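Local structure of methyltransferase (Geobacter sulfurreducens PCA, 3C3P) at the interface of chains A and B. The protein probably transfers methyl groups from S-adenosyl-L-methionine to hydroxyl groups of its substrates. Numbering follows the deposited sequence. Chains: chain A/B, Methyltransferase.

The interface of chains A and B. Residues chain A 13-14, 17; chain B 162, 180, 183-184, 196.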
ATOM      1  N   TYR A  13     -16.495   2.976  10.830  1.00 32.50           N
ATOM      2  CA  TYR A  13     -16.839   1.825   9.979  1.00 31.54           C
ATOM      3  C   TYR A  13     -15.638   0.922   9.744  1.00 31.21           C
ATOM      4  O   TYR A  13     -15.725  -0.293   9.900  1.00 29.86           O
ATOM      5  CB  TYR A  13     -17.451   2.287   8.656  1.00 31.68           C
ATOM      6  CG  TYR A  13     -17.540   1.200   7.618  1.00 31.59           C
ATOM      7  CD1 TYR A  13     -18.595   0.315   7.622  1.00 31.83           C
ATOM      8  CD2 TYR A  13     -16.567   1.075   6.629  1.00 32.12           C
ATOM      9  CE1 TYR A  13     -18.685  -0.675   6.701  1.00 31.53           C
ATOM     10  CE2 TYR A  13     -16.650   0.074   5.672  1.00 31.60           C
ATOM     11  CZ  TYR A  13     -17.725  -0.802   5.729  1.00 30.95           C
ATOM     12  OH  TYR A  13     -17.868  -1.806   4.817  1.00 29.43           O
ATOM     13  N   LEU A  14     -14.509   1.532   9.405  1.00 30.86           N
ATOM     14  CA  LEU A  14     -13.278   0.775   9.147  1.00 32.36           C
ATOM     15  C   LEU A  14     -12.819   0.075  10.416  1.00 32.95           C
ATOM     16  O   LEU A  14     -12.390  -1.071  10.403  1.00 32.96           O
ATOM     17  CB  LEU A  14     -12.170   1.683   8.582  1.00 32.27           C
ATOM     18  CG  LEU A  14     -12.442   2.276   7.194  1.00 33.25           C
ATOM     19  CD1 LEU A  14     -11.363   3.280   6.767  1.00 33.73           C
ATOM     20  CD2 LEU A  14     -12.567   1.152   6.179  1.00 32.60           C
ATOM     21  N   LEU A  17     -14.640  -3.097  11.164  1.00 34.86           N
ATOM     22  CA  LEU A  17     -14.187  -4.234  10.337  1.00 37.13           C
ATOM     23  C   LEU A  17     -12.931  -4.872  10.963  1.00 39.73           C
ATOM     24  O   LEU A  17     -12.512  -5.940  10.561  1.00 41.95           O
ATOM     25  CB  LEU A  17     -13.854  -3.818   8.887  1.00 36.19           C
ATOM     26  CG  LEU A  17     -14.931  -3.276   7.940  1.00 35.76           C
ATOM     27  CD1 LEU A  17     -14.272  -2.826   6.637  1.00 36.12           C
ATOM     28  CD2 LEU A  17     -16.026  -4.274   7.669  1.00 35.86           C
TER
ATOM     29  N   LEU B 162     -15.707   1.909  -0.627  1.00 34.10           N
ATOM     30  CA  LEU B 162     -16.420   2.693   0.398  1.00 35.98           C
ATOM     31  C   LEU B 162     -17.508   3.620  -0.136  1.00 40.50           C
ATOM     32  O   LEU B 162     -18.334   4.147   0.620  1.00 40.79           O
ATOM     33  CB  LEU B 162     -15.428   3.567   1.174  1.00 35.59           C
ATOM     34  CG  LEU B 162     -14.394   2.850   2.040  1.00 35.23           C
ATOM     35  CD1 LEU B 162     -13.394   3.865   2.632  1.00 34.30           C
ATOM     36  CD2 LEU B 162     -15.115   2.028   3.133  1.00 34.24           C
ATOM     37  N   ARG B 180     -19.489  -4.208   1.463  0.50 43.48           N
ATOM     38  CA  ARG B 180     -20.787  -4.150   2.115  0.50 43.66           C
ATOM     39  C   ARG B 180     -20.721  -5.318   3.095  0.50 43.92           C
ATOM     40  O   ARG B 180     -20.145  -5.215   4.187  0.50 43.47           O
ATOM     41  CB  ARG B 180     -21.849  -4.369   1.050  0.50 43.70           C
ATOM     42  CG  ARG B 180     -23.280  -3.910   1.297  0.50 43.66           C
ATOM     43  CD  ARG B 180     -23.413  -2.422   1.086  0.50 43.46           C
ATOM     44  NE  ARG B 180     -24.765  -2.080   0.663  0.50 43.59           N
ATOM     45  CZ  ARG B 180     -25.144  -0.868   0.271  0.50 44.00           C
ATOM     46  NH1 ARG B 180     -24.276   0.130   0.268  0.50 44.33           N
ATOM     47  NH2 ARG B 180     -26.397  -0.649  -0.114  0.50 44.38           N
ATOM     48  N   ASN B 183     -17.091  -6.464   2.426  1.00 32.95           N
ATOM     49  CA  ASN B 183     -15.985  -5.838   3.149  1.00 32.34           C
ATOM     50  C   ASN B 183     -15.822  -6.526   4.499  1.00 31.91           C
ATOM     51  O   ASN B 183     -14.711  -6.793   4.943  1.00 31.49           O
ATOM     52  CB  ASN B 183     -16.210  -4.348   3.368  1.00 32.21           C
ATOM     53  CG  ASN B 183     -16.144  -3.551   2.112  1.00 32.93           C
ATOM     54  OD1 ASN B 183     -15.706  -4.037   1.067  1.00 33.91           O
ATOM     55  ND2 ASN B 183     -16.576  -2.295   2.198  1.00 31.85           N
ATOM     56  N   HIS B 184     -16.946  -6.848   5.133  1.00 31.97           N
ATOM     57  CA  HIS B 184     -16.921  -7.507   6.449  1.00 32.78           C
ATOM     58  C   HIS B 184     -16.437  -8.936   6.317  1.00 32.47           C
ATOM     59  O   HIS B 184     -15.567  -9.380   7.061  1.00 31.88           O
ATOM     60  CB  HIS B 184     -18.312  -7.492   7.101  1.00 34.55           C
ATOM     61  CG  HIS B 184     -18.384  -8.213   8.413  1.00 35.40           C
ATOM     62  ND1 HIS B 184     -18.082  -7.606   9.613  1.00 36.19           N
ATOM     63  CD2 HIS B 184     -18.776  -9.475   8.716  1.00 36.24           C
ATOM     64  CE1 HIS B 184     -18.267  -8.473  10.597  1.00 36.95           C
ATOM     65  NE2 HIS B 184     -18.682  -9.615  10.078  1.00 36.38           N
ATOM     66  N   ILE B 196      -8.717  -1.746   4.255  1.00 29.19           N
ATOM     67  CA  ILE B 196      -9.339  -0.830   3.308  1.00 30.67           C
ATOM     68  C   ILE B 196      -8.709   0.540   3.520  1.00 30.04           C
ATOM     69  O   ILE B 196      -8.818   1.159   4.601  1.00 30.16           O
ATOM     70  CB  ILE B 196     -10.874  -0.745   3.419  1.00 31.79           C
ATOM     71  CG1 ILE B 196     -11.500  -2.121   3.228  1.00 33.00           C
ATOM     72  CG2 ILE B 196     -11.404   0.271   2.395  1.00 31.84           C
ATOM     73  CD1 ILE B 196     -13.018  -2.119   3.371  1.00 34.01           C
TER
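The phenol ring of A:Tyr13 reaches over to chain B, where the CD2 methyl of B:Leu162 sits at the CD2–CE2 edge of the ring, 3.6 Å from ring carbon CE2 and displaced to the side of the plane away from A:Leu17. Within its own chain, A:Leu17 lies over the rim of one ring face, with CG 4.3 Å above the plane. At the far end of the ring the phenol oxygen OH accepts a hydrogen bond from the side-chain amide ND2 of B:Asn183, 3.0 Å away and nearly straight (162° at the hydrogen). The oxygen lies close to the amide plane, while ring and amide are turned 64° against each other. A chi1 of 167°, with CG opposite the backbone N, swings the ring out from helix 8-16 toward this amide. Replacing A:Tyr13 by a phenylalanine would probably leave ND2 of B:Asn183 without this acceptor.

Apolar packing continues beside the tyrosine. The two methyls of A:Leu17 divide their work: CD1 meets CD1 of B:Ile196 at 3.6 Å, the side chains crossing at about a right angle, and CD2 lies against the backbone CA of B:His184, also at 3.6 Å. Three residues earlier, in the helix, A:Leu14 directs CD2 at the branched CB of B:Ile196, 3.8 Å away. B:Ile196, on strand 192-197, thus receives both leucines, while helix 181-186 supplies B:Asn183 and B:His184. The patch fits the N-terminal helix of one subunit, and the residue just beyond it, against the other; its two-fold twin repeats the contact with the chains exchanged. If this dimer also forms in solution, such packing is likely to help hold the two methyltransferase subunits together.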